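Local coordinates for protein putative hydrolase (Chloroflexus aurantiacus J-10-fl, PDB 3CMN) that is a putative hydrolase, probably a zincin-like metallopeptidase that cleaves peptide bonds with the help of a metal ion held on a largely helical fold, at residues E46-M51 against I74-R79; R80-A85 against Y157-N162; M261-G266 against N345-D350; V324-A329 against R353-W358. All coordinates share one frame; numbering follows the deposited sequence.

Interaction 1 (E46-M51 against I74-R79); sequences EQYARM and IFVFDR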
loop_
_atom_site.group_PDB
_atom_site.type_symbol
_atom_site.label_atom_id
_atom_site.label_comp_id
_atom_site.label_asym_id
_atom_site.label_seq_id
_atom_site.Cartn_x
_atom_site.Cartn_y
_atom_site.Cartn_z
ATOM N N GLU A 46 -12.850 13.234 13.855
ATOM C CA GLU A 46 -13.937 13.925 13.152
ATOM C C GLU A 46 -13.534 14.167 11.713
ATOM O O GLU A 46 -14.256 13.833 10.779
ATOM C CB GLU A 46 -14.222 15.297 13.778
ATOM C CG GLU A 46 -14.867 15.307 15.159
ATOM C CD GLU A 46 -16.368 15.098 15.112
ATOM O OE1 GLU A 46 -17.036 15.363 16.134
ATOM O OE2 GLU A 46 -16.886 14.667 14.060
ATOM N N GLN A 47 -12.365 14.767 11.551
ATOM C CA GLN A 47 -11.838 15.108 10.240
ATOM C C GLN A 47 -11.780 13.895 9.328
ATOM O O GLN A 47 -12.384 13.894 8.254
ATOM C CB GLN A 47 -10.456 15.737 10.403
ATOM C CG GLN A 47 -9.849 16.336 9.153
ATOM C CD GLN A 47 -8.462 16.875 9.415
ATOM O OE1 GLN A 47 -7.847 16.553 10.439
ATOM N NE2 GLN A 47 -7.952 17.688 8.495
ATOM N N TYR A 48 -11.060 12.858 9.759
ATOM C CA TYR A 48 -10.932 11.630 8.966
ATOM C C TYR A 48 -12.284 10.965 8.723
ATOM O O TYR A 48 -12.561 10.490 7.617
ATOM C CB TYR A 48 -9.992 10.619 9.649
ATOM C CG TYR A 48 -8.536 11.000 9.602
ATOM C CD1 TYR A 48 -7.807 11.177 10.771
ATOM C CD2 TYR A 48 -7.894 11.197 8.393
ATOM C CE1 TYR A 48 -6.471 11.552 10.730
ATOM C CE2 TYR A 48 -6.560 11.568 8.339
ATOM C CZ TYR A 48 -5.857 11.749 9.510
ATOM O OH TYR A 48 -4.546 12.160 9.442
ATOM N N ALA A 49 -13.128 10.937 9.750
ATOM C CA ALA A 49 -14.440 10.315 9.614
ATOM C C ALA A 49 -15.208 10.932 8.456
ATOM O O ALA A 49 -15.777 10.216 7.627
ATOM C CB ALA A 49 -15.235 10.466 10.902
ATOM N N ARG A 50 -15.226 12.261 8.389
ATOM C CA ARG A 50 -15.947 12.911 7.312
ATOM C C ARG A 50 -15.205 12.806 5.987
ATOM O O ARG A 50 -15.832 12.749 4.934
ATOM C CB ARG A 50 -16.236 14.376 7.648
ATOM C CG ARG A 50 -15.009 15.260 7.685
ATOM C CD ARG A 50 -15.382 16.722 7.530
ATOM N NE ARG A 50 -14.263 17.450 6.954
ATOM C CZ ARG A 50 -13.331 18.060 7.670
ATOM N NH1 ARG A 50 -13.396 18.045 8.991
ATOM N NH2 ARG A 50 -12.303 18.634 7.067
ATOM N N MET A 51 -13.873 12.780 6.012
ATOM C CA MET A 51 -13.133 12.661 4.755
ATOM C C MET A 51 -13.356 11.276 4.108
ATOM O O MET A 51 -13.302 11.152 2.885
ATOM C CB MET A 51 -11.626 12.914 4.959
ATOM C CG MET A 51 -11.259 14.301 5.497
ATOM S SD MET A 51 -9.505 14.573 5.509
ATOM C CE MET A 51 -9.434 16.372 5.463
ATOM N N ILE A 74 -12.828 4.158 11.924
ATOM C CA ILE A 74 -11.557 4.756 11.558
ATOM C C ILE A 74 -10.736 4.885 12.824
ATOM O O ILE A 74 -11.256 5.220 13.890
ATOM C CB ILE A 74 -11.718 6.162 10.880
ATOM C CG1 ILE A 74 -12.561 7.091 11.752
ATOM C CG2 ILE A 74 -12.329 6.010 9.487
ATOM C CD1 ILE A 74 -11.756 7.855 12.779
ATOM N N PHE A 75 -9.451 4.592 12.716
ATOM C CA PHE A 75 -8.589 4.700 13.874
ATOM C C PHE A 75 -7.458 5.692 13.610
ATOM O O PHE A 75 -6.836 5.671 12.554
ATOM C CB PHE A 75 -7.989 3.335 14.220
ATOM C CG PHE A 75 -8.983 2.198 14.220
ATOM C CD1 PHE A 75 -8.989 1.262 13.185
ATOM C CD2 PHE A 75 -9.892 2.045 15.266
ATOM C CE1 PHE A 75 -9.888 0.178 13.188
ATOM C CE2 PHE A 75 -10.795 0.973 15.282
ATOM C CZ PHE A 75 -10.790 0.035 14.236
ATOM N N VAL A 76 -7.223 6.575 14.573
ATOM C CA VAL A 76 -6.138 7.546 14.511
ATOM C C VAL A 76 -5.083 6.875 15.396
ATOM O O VAL A 76 -5.295 6.713 16.599
ATOM C CB VAL A 76 -6.564 8.915 15.141
ATOM C CG1 VAL A 76 -5.417 9.911 15.090
ATOM C CG2 VAL A 76 -7.768 9.473 14.404
ATOM N N PHE A 77 -3.971 6.454 14.805
ATOM C CA PHE A 77 -2.912 5.784 15.559
ATOM C C PHE A 77 -1.710 6.677 15.842
ATOM O O PHE A 77 -1.442 7.636 15.123
ATOM C CB PHE A 77 -2.352 4.571 14.782
ATOM C CG PHE A 77 -3.238 3.341 14.758
ATOM C CD1 PHE A 77 -2.889 2.267 13.932
ATOM C CD2 PHE A 77 -4.379 3.232 15.544
ATOM C CE1 PHE A 77 -3.651 1.107 13.877
ATOM C CE2 PHE A 77 -5.160 2.075 15.505
ATOM C CZ PHE A 77 -4.794 1.002 14.664
ATOM N N ASP A 78 -0.985 6.332 16.904
ATOM C CA ASP A 78 0.275 6.995 17.220
ATOM C C ASP A 78 1.195 5.833 16.819
ATOM O O ASP A 78 0.703 4.789 16.367
ATOM C CB ASP A 78 0.421 7.303 18.714
ATOM C CG ASP A 78 0.663 6.064 19.542
ATOM O OD1 ASP A 78 -0.273 5.268 19.704
ATOM O OD2 ASP A 78 1.801 5.872 20.026
ATOM N N ARG A 79 2.505 5.983 16.983
ATOM C CA ARG A 79 3.430 4.923 16.581
ATOM C C ARG A 79 3.317 3.649 17.412
ATOM O O ARG A 79 3.518 2.551 16.899
ATOM C CB ARG A 79 4.870 5.443 16.612
ATOM C CG ARG A 79 5.108 6.569 15.619
ATOM C CD ARG A 79 6.499 7.138 15.734
ATOM N NE ARG A 79 6.649 8.307 14.875
ATOM C CZ ARG A 79 7.615 9.208 15.009
ATOM N NH1 ARG A 79 8.512 9.071 15.971
ATOM N NH2 ARG A 79 7.675 10.240 14.187
#
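Y48 and V76 meet with their side chains roughly at right angles, CD1 of the Y48 ring lying 4.0 Å from CG2 of V76. The methyl approaches the ring obliquely, and no hydrogen bond joins the two segments. In Y48, CG is anti to the carbonyl carbon (chi1 -72°), which throws the ring off helix 41-63 toward the strand. V76 answers with the branch that is anti to its own carbonyl carbon: CG1 is anti to the backbone N (chi1 179°), and CG2 is thereby brought to the tyrosine. The next residue of the helix, A49, offers a small surface to I74, whose CG1 comes within 4.3 Å of A49 CA and 4.4 Å of A49 CB. Helix 41-63 here packs on strand 73-76, one half of a two-stranded parallel sheet completed by strand 155-158; the CB of I74 points toward the helix and that of the intervening F75 away from it. Y48 also stacks on F158 of the partner strand, and it touches R178 and T182 of helix 174-193, which carries an HExxH sequence, consistent with a zincin-like metal site, though no metal is bound to it here. Past the strand the chain turns into helix 79-92. D78 is the N-cap, its OD2 bonded to the backbone N of R80 and its OD1 to that of E81.

Interaction 2 (R80-A85 against Y157-N162); sequences REWLEA and YFVEPN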
loop_
_atom_site.group_PDB
_atom_site.type_symbol
_atom_site.label_atom_id
_atom_site.label_comp_id
_atom_site.label_asym_id
_atom_site.label_seq_id
_atom_site.Cartn_x
_atom_site.Cartn_y
_atom_site.Cartn_z
ATOM N N ARG A 80 2.987 3.794 18.688
ATOM C CA ARG A 80 2.854 2.640 19.559
ATOM C C ARG A 80 1.642 1.805 19.146
ATOM O O ARG A 80 1.712 0.573 19.072
ATOM C CB ARG A 80 2.710 3.090 21.011
ATOM C CG ARG A 80 2.607 1.942 21.987
ATOM C CD ARG A 80 2.487 2.432 23.410
ATOM N NE ARG A 80 2.684 1.331 24.349
ATOM C CZ ARG A 80 1.743 0.467 24.717
ATOM N NH1 ARG A 80 0.507 0.562 24.238
ATOM N NH2 ARG A 80 2.050 -0.502 25.567
ATOM N N GLU A 81 0.529 2.479 18.881
ATOM C CA GLU A 81 -0.675 1.775 18.467
ATOM C C GLU A 81 -0.470 1.126 17.106
ATOM O O GLU A 81 -0.957 0.027 16.859
ATOM C CB GLU A 81 -1.868 2.725 18.436
ATOM C CG GLU A 81 -2.205 3.297 19.803
ATOM C CD GLU A 81 -3.287 4.348 19.740
ATOM O OE1 GLU A 81 -3.188 5.249 18.873
ATOM O OE2 GLU A 81 -4.230 4.282 20.559
ATOM N N TRP A 82 0.263 1.792 16.223
ATOM C CA TRP A 82 0.503 1.198 14.923
ATOM C C TRP A 82 1.241 -0.132 15.110
ATOM O O TRP A 82 0.913 -1.130 14.465
ATOM C CB TRP A 82 1.325 2.132 14.027
ATOM C CG TRP A 82 1.584 1.537 12.681
ATOM C CD1 TRP A 82 0.714 1.475 11.630
ATOM C CD2 TRP A 82 2.767 0.840 12.267
ATOM N NE1 TRP A 82 1.283 0.780 10.589
ATOM C CE2 TRP A 82 2.540 0.377 10.952
ATOM C CE3 TRP A 82 3.996 0.560 12.880
ATOM C CZ2 TRP A 82 3.499 -0.354 10.233
ATOM C CZ3 TRP A 82 4.953 -0.165 12.171
ATOM C CH2 TRP A 82 4.694 -0.616 10.856
ATOM N N LEU A 83 2.226 -0.135 16.006
ATOM C CA LEU A 83 3.026 -1.321 16.304
ATOM C C LEU A 83 2.241 -2.456 16.961
ATOM O O LEU A 83 2.325 -3.598 16.527
ATOM C CB LEU A 83 4.209 -0.954 17.212
ATOM C CG LEU A 83 5.440 -0.303 16.580
ATOM C CD1 LEU A 83 6.387 0.127 17.700
ATOM C CD2 LEU A 83 6.134 -1.289 15.631
ATOM N N GLU A 84 1.497 -2.134 18.015
ATOM C CA GLU A 84 0.695 -3.127 18.731
ATOM C C GLU A 84 -0.295 -3.819 17.805
ATOM O O GLU A 84 -0.605 -5.005 17.970
ATOM C CB GLU A 84 -0.092 -2.470 19.873
ATOM C CG GLU A 84 0.752 -1.857 20.997
ATOM C CD GLU A 84 1.666 -2.878 21.687
ATOM O OE1 GLU A 84 1.418 -4.097 21.532
ATOM O OE2 GLU A 84 2.620 -2.462 22.394
ATOM N N ALA A 85 -0.787 -3.073 16.824
ATOM C CA ALA A 85 -1.771 -3.588 15.884
ATOM C C ALA A 85 -1.202 -4.348 14.691
ATOM O O ALA A 85 -1.917 -5.102 14.044
ATOM C CB ALA A 85 -2.634 -2.438 15.377
ATOM N N TYR A 157 -7.105 3.209 9.251
ATOM C CA TYR A 157 -6.371 3.894 10.314
ATOM C C TYR A 157 -5.388 4.857 9.692
ATOM O O TYR A 157 -4.978 4.691 8.547
ATOM C CB TYR A 157 -5.650 2.911 11.262
ATOM C CG TYR A 157 -4.530 2.070 10.658
ATOM C CD1 TYR A 157 -3.311 2.649 10.279
ATOM C CD2 TYR A 157 -4.681 0.684 10.501
ATOM C CE1 TYR A 157 -2.269 1.869 9.758
ATOM C CE2 TYR A 157 -3.639 -0.108 9.984
ATOM C CZ TYR A 157 -2.441 0.490 9.612
ATOM O OH TYR A 157 -1.425 -0.274 9.070
ATOM N N PHE A 158 -5.035 5.878 10.454
ATOM C CA PHE A 158 -4.105 6.896 10.009
ATOM C C PHE A 158 -3.133 7.125 11.149
ATOM O O PHE A 158 -3.552 7.285 12.288
ATOM C CB PHE A 158 -4.863 8.196 9.689
ATOM C CG PHE A 158 -5.990 8.014 8.696
ATOM C CD1 PHE A 158 -7.226 7.528 9.099
ATOM C CD2 PHE A 158 -5.793 8.288 7.342
ATOM C CE1 PHE A 158 -8.254 7.312 8.167
ATOM C CE2 PHE A 158 -6.809 8.077 6.401
ATOM C CZ PHE A 158 -8.043 7.586 6.817
ATOM N N VAL A 159 -1.850 7.075 10.857
ATOM C CA VAL A 159 -0.871 7.395 11.889
ATOM C C VAL A 159 -0.586 8.893 11.921
ATOM O O VAL A 159 0.412 9.345 11.396
ATOM C CB VAL A 159 0.438 6.611 11.685
ATOM C CG1 VAL A 159 1.300 6.680 12.937
ATOM C CG2 VAL A 159 0.140 5.166 11.312
ATOM N N GLU A 160 -1.536 9.661 12.444
ATOM C CA GLU A 160 -1.574 11.118 12.413
ATOM C C GLU A 160 -0.213 11.710 12.760
ATOM O O GLU A 160 0.139 12.749 12.154
ATOM C CB GLU A 160 -2.646 11.647 13.367
ATOM C CG GLU A 160 -3.483 12.779 12.793
ATOM C CD GLU A 160 -2.778 14.120 12.863
ATOM O OE1 GLU A 160 -2.076 14.369 13.865
ATOM O OE2 GLU A 160 -2.930 14.920 11.917
ATOM N N PRO A 161 0.529 11.209 13.731
ATOM C CA PRO A 161 1.813 11.829 14.074
ATOM C C PRO A 161 2.757 11.953 12.891
ATOM O O PRO A 161 3.346 13.010 12.678
ATOM C CB PRO A 161 2.360 10.917 15.172
ATOM C CG PRO A 161 1.103 10.432 15.865
ATOM C CD PRO A 161 0.186 10.133 14.685
ATOM N N ASN A 162 2.899 10.876 12.119
ATOM C CA ASN A 162 3.786 10.899 10.958
ATOM C C ASN A 162 3.168 11.727 9.835
ATOM O O ASN A 162 3.877 12.380 9.072
ATOM C CB ASN A 162 4.085 9.476 10.468
ATOM C CG ASN A 162 4.705 8.607 11.546
ATOM O OD1 ASN A 162 5.057 9.097 12.623
ATOM N ND2 ASN A 162 4.838 7.308 11.268
#
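W82 reaches from helix 79-92 to Y157 and V159, where strand 155-158 gives way to helix 160-169. From CB the indole leaves with CG trans to the backbone N (chi1 -180°), which extends the five-membered ring across to the other segment. W82 CG lies 4.1 Å from V159 CG2. The next atom, W82 CD1, is shared by two partners: Y157 CE1 at 3.5 Å, in the plane of the indole at its edge, and V159 CG2 at 3.7 Å, approaching obliquely. W82 NE1 comes next, with Y157 OH 3.3 Å away at the indole edge. The two rings are inclined at 71°, an oblique pairing. Y157 carries CG between its backbone N and carbonyl carbon (chi1 65°), the crowded position, which turns the phenol toward the helix. V159, the centre of an inverse gamma turn and the N-cap of the following helix, has its CB pointing toward the tryptophan's helix. An alanine in place of Y157 is likely to open a gap beside CD1 and NE1 of W82, and would take from F77 the ring it stacks on. The indole also touches L131 and A135 of helix 120-135 and V138 just after it, so W82 is wedged between that helix and the end of strand 155-158, while F158 turns to the other side, against helix 174-193.

Interaction 3 (M261-G266 against N345-D350); sequences MSLIEG and NLPSMD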
loop_
_atom_site.group_PDB
_atom_site.type_symbol
_atom_site.label_atom_id
_atom_site.label_comp_id
_atom_site.label_asym_id
_atom_site.label_seq_id
_atom_site.Cartn_x
_atom_site.Cartn_y
_atom_site.Cartn_z
ATOM N N MET A 261 1.879 -5.175 -7.860
ATOM C CA MET A 261 2.191 -4.022 -7.026
ATOM C C MET A 261 2.239 -2.748 -7.882
ATOM O O MET A 261 1.737 -1.699 -7.485
ATOM C CB MET A 261 3.523 -4.255 -6.289
ATOM C CG MET A 261 3.367 -4.673 -4.819
ATOM S SD MET A 261 2.214 -6.038 -4.478
ATOM C CE MET A 261 0.745 -5.141 -4.018
ATOM N N SER A 262 2.818 -2.855 -9.071
ATOM C CA SER A 262 2.915 -1.723 -9.984
ATOM C C SER A 262 1.547 -1.207 -10.452
ATOM O O SER A 262 1.283 -0.001 -10.436
ATOM C CB SER A 262 3.751 -2.109 -11.189
ATOM O OG SER A 262 3.842 -1.018 -12.082
ATOM N N LEU A 263 0.675 -2.118 -10.869
ATOM C CA LEU A 263 -0.658 -1.737 -11.319
ATOM C C LEU A 263 -1.459 -1.117 -10.169
ATOM O O LEU A 263 -2.156 -0.111 -10.337
ATOM C CB LEU A 263 -1.405 -2.962 -11.845
ATOM C CG LEU A 263 -2.824 -2.579 -12.248
ATOM C CD1 LEU A 263 -2.784 -2.010 -13.649
ATOM C CD2 LEU A 263 -3.740 -3.769 -12.172
ATOM N N ILE A 264 -1.380 -1.747 -9.003
ATOM C CA ILE A 264 -2.080 -1.244 -7.838
ATOM C C ILE A 264 -1.689 0.226 -7.575
ATOM O O ILE A 264 -2.565 1.056 -7.311
ATOM C CB ILE A 264 -1.779 -2.137 -6.602
ATOM C CG1 ILE A 264 -2.534 -3.469 -6.753
ATOM C CG2 ILE A 264 -2.170 -1.425 -5.321
ATOM C CD1 ILE A 264 -2.386 -4.416 -5.586
ATOM N N GLU A 265 -0.392 0.544 -7.668
ATOM C CA GLU A 265 0.084 1.914 -7.444
ATOM C C GLU A 265 -0.302 2.840 -8.590
ATOM O O GLU A 265 -0.816 3.938 -8.365
ATOM C CB GLU A 265 1.607 1.953 -7.267
ATOM C CG GLU A 265 2.103 1.308 -5.981
ATOM C CD GLU A 265 1.487 1.932 -4.740
ATOM O OE1 GLU A 265 1.657 3.158 -4.549
ATOM O OE2 GLU A 265 0.832 1.199 -3.962
ATOM N N GLY A 266 -0.053 2.383 -9.813
ATOM C CA GLY A 266 -0.377 3.166 -10.991
ATOM C C GLY A 266 -1.863 3.419 -11.154
ATOM O O GLY A 266 -2.282 4.535 -11.465
ATOM N N ASN A 345 -5.891 -10.734 -16.459
ATOM C CA ASN A 345 -5.967 -9.448 -17.157
ATOM C C ASN A 345 -4.958 -8.419 -16.666
ATOM O O ASN A 345 -4.935 -7.293 -17.157
ATOM C CB ASN A 345 -7.383 -8.868 -17.066
ATOM C CG ASN A 345 -8.365 -9.601 -17.953
ATOM O OD1 ASN A 345 -7.987 -10.522 -18.673
ATOM N ND2 ASN A 345 -9.631 -9.196 -17.909
ATOM N N LEU A 346 -4.138 -8.798 -15.688
ATOM C CA LEU A 346 -3.119 -7.887 -15.175
ATOM C C LEU A 346 -2.010 -7.912 -16.201
ATOM O O LEU A 346 -1.724 -8.955 -16.782
ATOM C CB LEU A 346 -2.546 -8.371 -13.839
ATOM C CG LEU A 346 -3.414 -8.408 -12.587
ATOM C CD1 LEU A 346 -2.650 -9.124 -11.498
ATOM C CD2 LEU A 346 -3.786 -6.991 -12.152
ATOM N N PRO A 347 -1.374 -6.767 -16.450
ATOM C CA PRO A 347 -0.293 -6.761 -17.436
ATOM C C PRO A 347 0.960 -7.389 -16.851
ATOM O O PRO A 347 1.093 -7.507 -15.629
ATOM C CB PRO A 347 -0.095 -5.279 -17.716
ATOM C CG PRO A 347 -0.349 -4.671 -16.372
ATOM C CD PRO A 347 -1.602 -5.417 -15.909
ATOM N N SER A 348 1.865 -7.813 -17.726
ATOM C CA SER A 348 3.127 -8.378 -17.277
ATOM C C SER A 348 3.980 -7.131 -17.065
ATOM O O SER A 348 3.531 -6.020 -17.366
ATOM C CB SER A 348 3.744 -9.242 -18.374
ATOM O OG SER A 348 4.039 -8.459 -19.519
ATOM N N MET A 349 5.192 -7.291 -16.544
ATOM C CA MET A 349 6.043 -6.124 -16.367
ATOM C C MET A 349 6.313 -5.548 -17.753
ATOM O O MET A 349 6.404 -4.334 -17.931
ATOM C CB MET A 349 7.351 -6.499 -15.660
ATOM C CG MET A 349 7.251 -6.439 -14.137
ATOM S SD MET A 349 6.640 -4.838 -13.529
ATOM C CE MET A 349 7.817 -3.764 -14.263
ATOM N N ASP A 350 6.411 -6.431 -18.739
ATOM C CA ASP A 350 6.631 -6.023 -20.124
ATOM C C ASP A 350 5.480 -5.164 -20.629
ATOM O O ASP A 350 5.696 -4.076 -21.166
ATOM C CB ASP A 350 6.767 -7.248 -21.024
ATOM C CG ASP A 350 8.200 -7.705 -21.168
ATOM O OD1 ASP A 350 9.041 -6.884 -21.599
ATOM O OD2 ASP A 350 8.489 -8.878 -20.851
#
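L263, on the long helix 248-279, packs against L346 and P347 in the extended linker that leads into the short helix 349-353, a helix-to-loop contact in a mostly helical chain assigned to the zincin-like metallopeptidases. The apolar contacts come first. L263 CD2 meets L346 CD2 methyl to methyl at only 3.2 Å, tighter than ordinary van der Waals contact, with the two side chains set obliquely to each other. L263 extends its CG opposite the backbone N (chi1 177°), straight out from the helix, whereas L346 has CG anti to the carbonyl carbon (chi1 -67°) and bends its far end in to meet it. The second methyl of L263, CD1, rests more loosely on the proline ring, 4.3 Å from P347 CD. V339 touches all three of these side chains, and F323 of helix 319-331 touches L263 and P347, enclosing the group.

No hydrogen bond crosses between segments 261-266 and 345-350; polar atoms of the linker find other partners, among them N345 ND2 with R338 O. S348 is the N-cap of helix 349-353: its OG caps a backbone N in the first turn and its own N bonds to E351 OE1, as in a capping box. On another side of helix 248-279, E265 touches H188, the last histidine of the HExxH sequence. M349 SD only comes near the helix, 4.6 Å from S262 CB.

Interaction 4 (V324-A329 against R353-W358); sequences VNAVVA and RNPGQW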
loop_
_atom_site.group_PDB
_atom_site.type_symbol
_atom_site.label_atom_id
_atom_site.label_comp_id
_atom_site.label_asym_id
_atom_site.label_seq_id
_atom_site.Cartn_x
_atom_site.Cartn_y
_atom_site.Cartn_z
ATOM N N VAL A 324 -1.235 2.809 -17.166
ATOM C CA VAL A 324 -2.643 3.150 -17.022
ATOM C C VAL A 324 -3.037 4.441 -17.736
ATOM O O VAL A 324 -4.127 4.522 -18.301
ATOM C CB VAL A 324 -3.032 3.265 -15.532
ATOM C CG1 VAL A 324 -4.517 3.552 -15.401
ATOM C CG2 VAL A 324 -2.689 1.976 -14.806
ATOM N N ASN A 325 -2.169 5.452 -17.702
ATOM C CA ASN A 325 -2.479 6.715 -18.366
ATOM C C ASN A 325 -2.516 6.466 -19.859
ATOM O O ASN A 325 -3.392 6.960 -20.567
ATOM C CB ASN A 325 -1.431 7.783 -18.040
ATOM C CG ASN A 325 -1.577 8.337 -16.632
ATOM O OD1 ASN A 325 -2.692 8.494 -16.121
ATOM N ND2 ASN A 325 -0.449 8.654 -16.002
ATOM N N ALA A 326 -1.562 5.677 -20.330
ATOM C CA ALA A 326 -1.490 5.333 -21.732
ATOM C C ALA A 326 -2.811 4.710 -22.181
ATOM O O ALA A 326 -3.570 5.340 -22.920
ATOM C CB ALA A 326 -0.350 4.362 -21.963
ATOM N N VAL A 327 -3.105 3.493 -21.718
ATOM C CA VAL A 327 -4.336 2.817 -22.127
ATOM C C VAL A 327 -5.591 3.652 -21.897
ATOM O O VAL A 327 -6.497 3.641 -22.727
ATOM C CB VAL A 327 -4.500 1.401 -21.447
ATOM C CG1 VAL A 327 -3.141 0.801 -21.178
ATOM C CG2 VAL A 327 -5.339 1.484 -20.182
ATOM N N VAL A 328 -5.662 4.372 -20.784
ATOM C CA VAL A 328 -6.838 5.201 -20.527
ATOM C C VAL A 328 -6.941 6.283 -21.603
ATOM O O VAL A 328 -8.029 6.620 -22.049
ATOM C CB VAL A 328 -6.777 5.869 -19.142
ATOM C CG1 VAL A 328 -7.873 6.912 -19.014
ATOM C CG2 VAL A 328 -6.959 4.820 -18.061
ATOM N N ALA A 329 -5.804 6.824 -22.024
ATOM C CA ALA A 329 -5.811 7.844 -23.063
ATOM C C ALA A 329 -6.249 7.198 -24.373
ATOM O O ALA A 329 -7.052 7.762 -25.125
ATOM C CB ALA A 329 -4.414 8.448 -23.226
ATOM N N ARG A 353 5.521 -1.825 -19.516
ATOM C CA ARG A 353 6.516 -1.020 -20.215
ATOM C C ARG A 353 6.027 -0.650 -21.607
ATOM O O ARG A 353 6.471 0.338 -22.202
ATOM C CB ARG A 353 7.837 -1.781 -20.305
ATOM C CG ARG A 353 8.497 -1.994 -18.951
ATOM C CD ARG A 353 9.931 -2.453 -19.090
ATOM N NE ARG A 353 10.058 -3.841 -19.518
ATOM C CZ ARG A 353 9.779 -4.888 -18.748
ATOM N NH1 ARG A 353 9.351 -4.702 -17.507
ATOM N NH2 ARG A 353 9.948 -6.122 -19.211
ATOM N N ASN A 354 5.109 -1.455 -22.128
ATOM C CA ASN A 354 4.531 -1.209 -23.439
ATOM C C ASN A 354 3.064 -1.593 -23.352
ATOM O O ASN A 354 2.688 -2.731 -23.626
ATOM C CB ASN A 354 5.246 -2.027 -24.519
ATOM C CG ASN A 354 6.024 -3.196 -23.951
ATOM O OD1 ASN A 354 6.961 -3.014 -23.169
ATOM N ND2 ASN A 354 5.644 -4.409 -24.346
ATOM N N PRO A 355 2.217 -0.637 -22.942
ATOM C CA PRO A 355 0.773 -0.847 -22.802
ATOM C C PRO A 355 0.141 -1.456 -24.058
ATOM O O PRO A 355 -0.743 -2.314 -23.968
ATOM C CB PRO A 355 0.253 0.556 -22.499
ATOM C CG PRO A 355 1.396 1.178 -21.748
ATOM C CD PRO A 355 2.582 0.742 -22.571
ATOM N N GLY A 356 0.603 -1.009 -25.223
ATOM C CA GLY A 356 0.079 -1.517 -26.481
ATOM C C GLY A 356 -0.141 -3.016 -26.476
ATOM O O GLY A 356 -1.211 -3.490 -26.862
ATOM N N GLN A 357 0.874 -3.762 -26.044
ATOM C CA GLN A 357 0.801 -5.222 -25.979
ATOM C C GLN A 357 -0.434 -5.646 -25.191
ATOM O O GLN A 357 -1.150 -6.570 -25.572
ATOM C CB GLN A 357 2.050 -5.787 -25.288
ATOM C CG GLN A 357 2.811 -6.831 -26.097
ATOM C CD GLN A 357 3.901 -7.529 -25.287
ATOM O OE1 GLN A 357 3.615 -8.302 -24.368
ATOM N NE2 GLN A 357 5.155 -7.251 -25.623
ATOM N N TRP A 358 -0.673 -4.959 -24.081
ATOM C CA TRP A 358 -1.805 -5.273 -23.222
ATOM C C TRP A 358 -3.144 -4.958 -23.885
ATOM O O TRP A 358 -4.097 -5.740 -23.782
ATOM C CB TRP A 358 -1.697 -4.492 -21.912
ATOM C CG TRP A 358 -2.763 -4.845 -20.925
ATOM C CD1 TRP A 358 -2.751 -5.888 -20.043
ATOM C CD2 TRP A 358 -3.997 -4.143 -20.706
ATOM N NE1 TRP A 358 -3.898 -5.875 -19.282
ATOM C CE2 TRP A 358 -4.680 -4.816 -19.667
ATOM C CE3 TRP A 358 -4.591 -3.013 -21.285
ATOM C CZ2 TRP A 358 -5.922 -4.395 -19.193
ATOM C CZ3 TRP A 358 -5.830 -2.590 -20.814
ATOM C CH2 TRP A 358 -6.485 -3.283 -19.775
#
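A326 and V327, neighbours on helix 319-331, pack on P355 and W358 in the first turn of helix 355-363, a helix-helix contact near the C-terminal end of the chain. Earlier in the segment, V324 and N325 serve helix 248-279: V324 touches Y267 and H270, and N325 OD1 is hydrogen-bonded to H270 ND1. At A326 the helix presents a single methyl to the proline ring, CB lying 3.6 Å from P355 CG and 3.9 Å from P355 CB. V327 follows with a forked grip. V327 CG1 sits 3.7 Å from P355 CB and 4.1 Å from W358 CE3, a distorted first torsion (chi1 -30°) placing this branch between the two. Next, V328 touches A336 and H270. The indole of W358 crosses V327 at about a right angle and meets F323 edge-to-face; its NE1 is hydrogen-bonded to N345 O. The second branch of the valine reaches the six-membered ring, V327 CG2 to W358 CZ3 at 4.2 Å.

In the fold
The four contacts form two pairs on opposite sides of the chain's centre. Interactions 1 and 2 share the two-stranded sheet: F77 N bonds to F158 O at 2.7 Å and F158 N to F75 O at 2.8 Å, with helices 41-63 and 79-92 added from different directions. Interactions 3 and 4 interlock along the sequence, and P347 CB packs 3.6 Å from W358 CD1, so one indole serves both. The centres of interactions 1 and 4 are about 36 Å apart. Interactions 1, 2 and 3 are buried, interaction 4 partly so. All are chiefly apolar: aromatic rings weigh most at the sheet, aliphatic methyls in interaction 3, proline and indole in interaction 4.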